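Local coordinates for protein 3-deoxy-manno-octulosonate cytidylyltransferase (Escherichia coli, PDB 1H7E) that probably activates the eight-carbon sugar KDO for incorporation into bacterial lipopolysaccharide, coupling it to CTP to give CMP-KDO and diphosphate, at residues A[122-127]-A[174-179]; A[148-153]-A[212-217]. All blocks are in the same frame, centred on the assembly; numbering follows the deposited sequence.

Interaction 1: residues A[122-127]-A[174-179]; sequences VATLCH and GIYAYR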
loop_
_atom_site.group_PDB
_atom_site.type_symbol
_atom_site.label_atom_id
_atom_site.label_comp_id
_atom_site.label_asym_id
_atom_site.label_seq_id
_atom_site.Cartn_x
_atom_site.Cartn_y
_atom_site.Cartn_z
ATOM N N VAL A 122 14.751 3.502 5.909
ATOM C CA VAL A 122 14.146 4.828 5.801
ATOM C C VAL A 122 13.007 4.976 6.799
ATOM O O VAL A 122 12.287 4.010 7.083
ATOM C CB VAL A 122 13.532 5.034 4.380
ATOM C CG1 VAL A 122 12.987 6.454 4.206
ATOM C CG2 VAL A 122 14.551 4.688 3.280
ATOM N N ALA A 123 12.869 6.179 7.349
ATOM C CA ALA A 123 11.794 6.483 8.292
ATOM C C ALA A 123 11.199 7.844 7.913
ATOM O O ALA A 123 11.873 8.684 7.314
ATOM C CB ALA A 123 12.305 6.491 9.723
ATOM N N THR A 124 9.914 8.035 8.208
ATOM C CA THR A 124 9.244 9.281 7.902
ATOM C C THR A 124 8.144 9.483 8.945
ATOM O O THR A 124 7.996 8.661 9.858
ATOM C CB THR A 124 8.697 9.311 6.450
ATOM O OG1 THR A 124 8.247 10.633 6.143
ATOM C CG2 THR A 124 7.523 8.295 6.267
ATOM N N LEU A 125 7.416 10.588 8.829
ATOM C CA LEU A 125 6.376 10.929 9.799
ATOM C C LEU A 125 4.963 11.023 9.231
ATOM O O LEU A 125 4.771 11.190 8.030
ATOM C CB LEU A 125 6.719 12.276 10.459
ATOM C CG LEU A 125 8.045 12.377 11.231
ATOM C CD1 LEU A 125 8.246 13.816 11.671
ATOM C CD2 LEU A 125 8.057 11.413 12.418
ATOM N N CYS A 126 3.981 10.944 10.131
ATOM C CA CYS A 126 2.577 11.065 9.759
ATOM C C CYS A 126 1.775 11.531 10.987
ATOM O O CYS A 126 2.264 11.473 12.125
ATOM C CB CYS A 126 2.039 9.716 9.250
ATOM S SG CYS A 126 1.904 8.450 10.487
ATOM N N HIS A 127 0.592 12.089 10.750
ATOM C CA HIS A 127 -0.296 12.488 11.855
ATOM C C HIS A 127 -1.749 12.262 11.416
ATOM O O HIS A 127 -2.037 12.208 10.215
ATOM C CB HIS A 127 -0.054 13.929 12.353
ATOM C CG HIS A 127 -0.444 15.009 11.386
ATOM N ND1 HIS A 127 -1.751 15.388 11.172
ATOM C CD2 HIS A 127 0.310 15.833 10.619
ATOM C CE1 HIS A 127 -1.786 16.393 10.314
ATOM N NE2 HIS A 127 -0.547 16.683 9.963
ATOM N N GLY A 174 6.246 15.175 5.104
ATOM C CA GLY A 174 7.444 15.044 4.282
ATOM C C GLY A 174 8.856 15.212 4.810
ATOM O O GLY A 174 9.687 15.825 4.140
ATOM N N ILE A 175 9.121 14.652 5.985
ATOM C CA ILE A 175 10.444 14.673 6.622
ATOM C C ILE A 175 10.916 13.232 6.595
ATOM O O ILE A 175 10.185 12.331 7.026
ATOM C CB ILE A 175 10.355 15.119 8.074
ATOM C CG1 ILE A 175 9.912 16.582 8.117
ATOM C CG2 ILE A 175 11.708 14.968 8.752
ATOM C CD1 ILE A 175 9.655 17.074 9.498
ATOM N N TYR A 176 12.142 13.019 6.117
ATOM C CA TYR A 176 12.698 11.672 5.995
ATOM C C TYR A 176 14.061 11.502 6.648
ATOM O O TYR A 176 14.819 12.467 6.740
ATOM C CB TYR A 176 12.915 11.337 4.520
ATOM C CG TYR A 176 11.687 11.328 3.647
ATOM C CD1 TYR A 176 11.226 12.503 3.050
ATOM C CD2 TYR A 176 11.020 10.135 3.370
ATOM C CE1 TYR A 176 10.126 12.488 2.187
ATOM C CE2 TYR A 176 9.921 10.104 2.507
ATOM C CZ TYR A 176 9.487 11.277 1.922
ATOM O OH TYR A 176 8.435 11.243 1.045
ATOM N N ALA A 177 14.346 10.283 7.105
ATOM C CA ALA A 177 15.658 9.908 7.659
ATOM C C ALA A 177 16.095 8.736 6.764
ATOM O O ALA A 177 15.342 7.773 6.568
ATOM C CB ALA A 177 15.554 9.454 9.112
ATOM N N TYR A 178 17.283 8.839 6.179
ATOM C CA TYR A 178 17.805 7.794 5.305
ATOM C C TYR A 178 19.118 7.278 5.820
ATOM O O TYR A 178 19.948 8.060 6.250
ATOM C CB TYR A 178 18.133 8.337 3.910
ATOM C CG TYR A 178 16.988 8.936 3.148
ATOM C CD1 TYR A 178 16.203 8.149 2.300
ATOM C CD2 TYR A 178 16.721 10.295 3.220
ATOM C CE1 TYR A 178 15.193 8.706 1.538
ATOM C CE2 TYR A 178 15.695 10.864 2.455
ATOM C CZ TYR A 178 14.946 10.057 1.619
ATOM O OH TYR A 178 13.959 10.604 0.842
ATOM N N ARG A 179 19.300 5.965 5.760
ATOM C CA ARG A 179 20.564 5.329 6.109
ATOM C C ARG A 179 21.488 5.655 4.907
ATOM O O ARG A 179 21.020 5.802 3.761
ATOM C CB ARG A 179 20.380 3.818 6.185
ATOM C CG ARG A 179 21.057 3.170 7.331
ATOM C CD ARG A 179 20.044 2.843 8.376
ATOM N NE ARG A 179 20.626 2.885 9.712
ATOM C CZ ARG A 179 19.922 2.807 10.837
ATOM N NH1 ARG A 179 18.592 2.677 10.787
ATOM N NH2 ARG A 179 20.547 2.896 12.011
#

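Interaction 2: residues A[148-153]-A[212-217]; sequences QDALYF and IRTFEV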
loop_
_atom_site.group_PDB
_atom_site.type_symbol
_atom_site.label_atom_id
_atom_site.label_comp_id
_atom_site.label_asym_id
_atom_site.label_seq_id
_atom_site.Cartn_x
_atom_site.Cartn_y
_atom_site.Cartn_z
ATOM N N GLN A 148 4.071 -0.469 11.902
ATOM C CA GLN A 148 4.103 0.922 11.455
ATOM C C GLN A 148 4.820 1.106 10.120
ATOM O O GLN A 148 5.159 2.215 9.735
ATOM C CB GLN A 148 4.704 1.847 12.517
ATOM C CG GLN A 148 3.932 1.844 13.799
ATOM C CD GLN A 148 4.308 3.022 14.652
ATOM O OE1 GLN A 148 5.419 3.093 15.195
ATOM N NE2 GLN A 148 3.399 3.985 14.745
ATOM N N ASP A 149 5.092 0.008 9.433
ATOM C CA ASP A 149 5.701 0.094 8.112
ATOM C C ASP A 149 4.625 0.558 7.141
ATOM O O ASP A 149 3.473 0.125 7.233
ATOM C CB ASP A 149 6.185 -1.279 7.656
ATOM C CG ASP A 149 7.346 -1.797 8.486
ATOM O OD1 ASP A 149 8.096 -0.982 9.072
ATOM O OD2 ASP A 149 7.518 -3.028 8.515
ATOM N N ALA A 150 4.993 1.402 6.187
ATOM C CA ALA A 150 4.027 1.871 5.206
ATOM C C ALA A 150 3.689 0.781 4.198
ATOM O O ALA A 150 4.565 0.006 3.772
ATOM C CB ALA A 150 4.558 3.104 4.479
ATOM N N LEU A 151 2.395 0.666 3.885
ATOM C CA LEU A 151 1.931 -0.293 2.869
ATOM C C LEU A 151 1.891 0.459 1.525
ATOM O O LEU A 151 2.322 -0.053 0.500
ATOM C CB LEU A 151 0.521 -0.828 3.206
ATOM C CG LEU A 151 0.429 -1.701 4.463
ATOM C CD1 LEU A 151 -1.017 -2.184 4.634
ATOM C CD2 LEU A 151 1.388 -2.878 4.353
ATOM N N TYR A 152 1.405 1.689 1.552
ATOM C CA TYR A 152 1.311 2.498 0.331
ATOM C C TYR A 152 1.058 3.958 0.715
ATOM O O TYR A 152 0.587 4.241 1.826
ATOM C CB TYR A 152 0.161 1.956 -0.572
ATOM C CG TYR A 152 0.053 2.572 -1.966
ATOM C CD1 TYR A 152 1.103 2.469 -2.877
ATOM C CD2 TYR A 152 -1.086 3.276 -2.360
ATOM C CE1 TYR A 152 1.028 3.053 -4.133
ATOM C CE2 TYR A 152 -1.169 3.864 -3.634
ATOM C CZ TYR A 152 -0.100 3.745 -4.505
ATOM O OH TYR A 152 -0.139 4.331 -5.740
ATOM N N PHE A 153 1.414 4.877 -0.191
ATOM C CA PHE A 153 1.203 6.326 -0.027
ATOM C C PHE A 153 0.365 6.698 -1.260
ATOM O O PHE A 153 0.685 6.266 -2.364
ATOM C CB PHE A 153 2.513 7.134 -0.148
ATOM C CG PHE A 153 3.489 6.926 0.976
ATOM C CD1 PHE A 153 4.384 5.848 0.955
ATOM C CD2 PHE A 153 3.521 7.816 2.044
ATOM C CE1 PHE A 153 5.312 5.643 1.995
ATOM C CE2 PHE A 153 4.440 7.636 3.098
ATOM C CZ PHE A 153 5.333 6.543 3.071
ATOM N N ILE A 212 9.819 1.507 4.457
ATOM C CA ILE A 212 9.746 2.852 4.996
ATOM C C ILE A 212 8.854 2.783 6.236
ATOM O O ILE A 212 7.669 2.448 6.124
ATOM C CB ILE A 212 9.134 3.839 3.989
ATOM C CG1 ILE A 212 9.943 3.881 2.691
ATOM C CG2 ILE A 212 8.999 5.230 4.628
ATOM C CD1 ILE A 212 9.271 4.759 1.609
ATOM N N ARG A 213 9.437 3.000 7.418
ATOM C CA ARG A 213 8.655 2.989 8.645
ATOM C C ARG A 213 8.130 4.397 8.866
ATOM O O ARG A 213 8.864 5.369 8.743
ATOM C CB ARG A 213 9.466 2.487 9.833
ATOM C CG ARG A 213 8.619 2.354 11.103
ATOM C CD ARG A 213 9.204 1.334 12.076
ATOM N NE ARG A 213 9.268 0.001 11.477
ATOM C CZ ARG A 213 10.252 -0.873 11.663
ATOM N NH1 ARG A 213 11.283 -0.574 12.459
ATOM N NH2 ARG A 213 10.228 -2.031 11.005
ATOM N N THR A 214 6.849 4.505 9.205
ATOM C CA THR A 214 6.191 5.798 9.355
ATOM C C THR A 214 5.670 6.012 10.762
ATOM O O THR A 214 4.623 5.453 11.102
ATOM C CB THR A 214 4.999 5.905 8.318
ATOM O OG1 THR A 214 5.467 5.546 7.015
ATOM C CG2 THR A 214 4.480 7.316 8.207
ATOM N N PHE A 215 6.361 6.867 11.531
ATOM C CA PHE A 215 6.022 7.216 12.923
ATOM C C PHE A 215 4.960 8.297 13.086
ATOM O O PHE A 215 5.050 9.381 12.510
ATOM C CB PHE A 215 7.265 7.660 13.697
ATOM C CG PHE A 215 8.354 6.641 13.712
ATOM C CD1 PHE A 215 8.397 5.668 14.701
ATOM C CD2 PHE A 215 9.322 6.637 12.717
ATOM C CE1 PHE A 215 9.386 4.700 14.698
ATOM C CE2 PHE A 215 10.318 5.670 12.706
ATOM C CZ PHE A 215 10.350 4.698 13.698
ATOM N N GLU A 216 3.992 8.027 13.955
ATOM C CA GLU A 216 2.910 8.969 14.193
ATOM C C GLU A 216 3.227 10.046 15.240
ATOM O O GLU A 216 3.720 9.734 16.319
ATOM C CB GLU A 216 1.639 8.200 14.591
ATOM C CG GLU A 216 0.422 9.089 14.624
ATOM C CD GLU A 216 -0.852 8.371 15.007
ATOM O OE1 GLU A 216 -0.954 7.140 14.864
ATOM O OE2 GLU A 216 -1.771 9.071 15.447
ATOM N N VAL A 217 2.954 11.310 14.903
ATOM C CA VAL A 217 3.154 12.442 15.817
ATOM C C VAL A 217 1.865 13.270 15.848
ATOM O O VAL A 217 0.910 12.943 15.141
ATOM C CB VAL A 217 4.345 13.342 15.389
ATOM C CG1 VAL A 217 5.636 12.541 15.430
ATOM C CG2 VAL A 217 4.105 13.964 14.014
HETATM O O HOH W 1 4.412 5.866 15.877
HETATM O O HOH W 2 7.277 -0.013 3.661
#

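Interaction 1: residues A[122-127]-A[174-179]
Ala-123 and Ala-177 form an antiparallel hydrogen-bonded pair between strands 122-127 and 174-179, whose axes approach to 4.7 Å at 164°. Ala-123 N donates to Ala-177 O and Ala-177 N to Ala-123 O, each bond 3.0 Å long, and the carbonyls also take CA-H...O contacts from Val-122 and Tyr-176. The two methyls lie on one face of the sheet, CB to CB 4.4 Å, under Met-114 of helix 104-116. Val-122, Thr-124, Tyr-176 and Tyr-178 occupy the other face. Val-122 and Tyr-178 run side by side, pointing the same way, with Val-122 CG2 4.0 Å from Tyr-178 CD1. Thr-124 CB lies 3.9 Å from Tyr-176 CD2, Val-122 CG1 reaches the edge of that ring, and Tyr-178 OH sits over one face near the rim. The place of Thr-124 OG1 is less sure, so its contacts with the ring and with Ile-175 O are doubtful. Tyr-176 OH hydrogen-bonds to His-172 NE2. Further along, Leu-125 CD1 meets Ile-175 CD1 at 4.2 Å. The bonds to Ala-177 thus serve Ala-123, while the backbones of Val-122 and Thr-124 pair with strand 212-216 on the other side; methyls meet the helix on one face and tyrosine rings build the other.

Interaction 2: residues A[148-153]-A[212-217]
Asp-149 and Arg-213 form a salt bridge in which one oxygen takes two N-H groups: Asp-149 OD1 lies 2.9 Å from Arg-213 NE and accepts a weak bond from Arg-213 NH2. The carboxylate and guanidinium are nearly coplanar, 21° apart, and NE meets the syn side of OD1 from 26° out of the carboxylate plane. Asn-211 ND2 also donates to OD1, and Arg-213 NH1 pairs with Asp-117, so both charges have further partners. Two nearly straight backbone bonds flank this pair: Thr-214 N to Gln-148 O and Ala-150 N to Ile-212 O, each 2.9 Å. Water 2 links Ala-150 O to Ile-212 N; water 1 accepts from Glu-216 N. The Gln-148 amide stands nearly perpendicular to the Phe-215 ring, OE1 4.0 Å from CD1. Inward, Ala-150 CB and Phe-153 CZ approach Thr-214 OG1, a buried hydroxyl with no hydrogen-bonding partner in the model. Phe-153 CE1 touches Ile-212 CD1 at 4.1 Å, and Met-206 of helix 203-207 packs on both residues. A single backbone bridge at Asp-149 and Arg-213 thus docks the chain leading into strand 150-154, second strand of a two-stranded sheet, against edge strand 212-216 of the central mixed sheet in this GT-A-clan cytidylyltransferase.

Overall arrangement
Interaction 1 lies in the buried interior of the central mixed sheet, whereas interaction 2 sits at its margin and is partly buried. Their centres are 8 Å apart, and neighbouring strands 122-129 and 212-216 connect them: Thr-124 N and Arg-213 O are 2.9 Å apart, a probable hydrogen bond, and Thr-124 CG2 packs on Thr-214 OG1. In the sequence 148-153 falls between strands 122-129 and 169-179, with strand 150-154 in a separate two-stranded sheet. Antiparallel backbone pairing and apolar contacts dominate in 122-127/174-179; at 148-153/212-217 a salt bridge and waters supplement a short bridge. His-172 ties both together, hydrogen-bonding Tyr-176 and meeting Phe-153 edge-to-face. Within 148-153, Leu-151 packs on Tyr-152 and Tyr-152 on Pro-159, both of the second subunit.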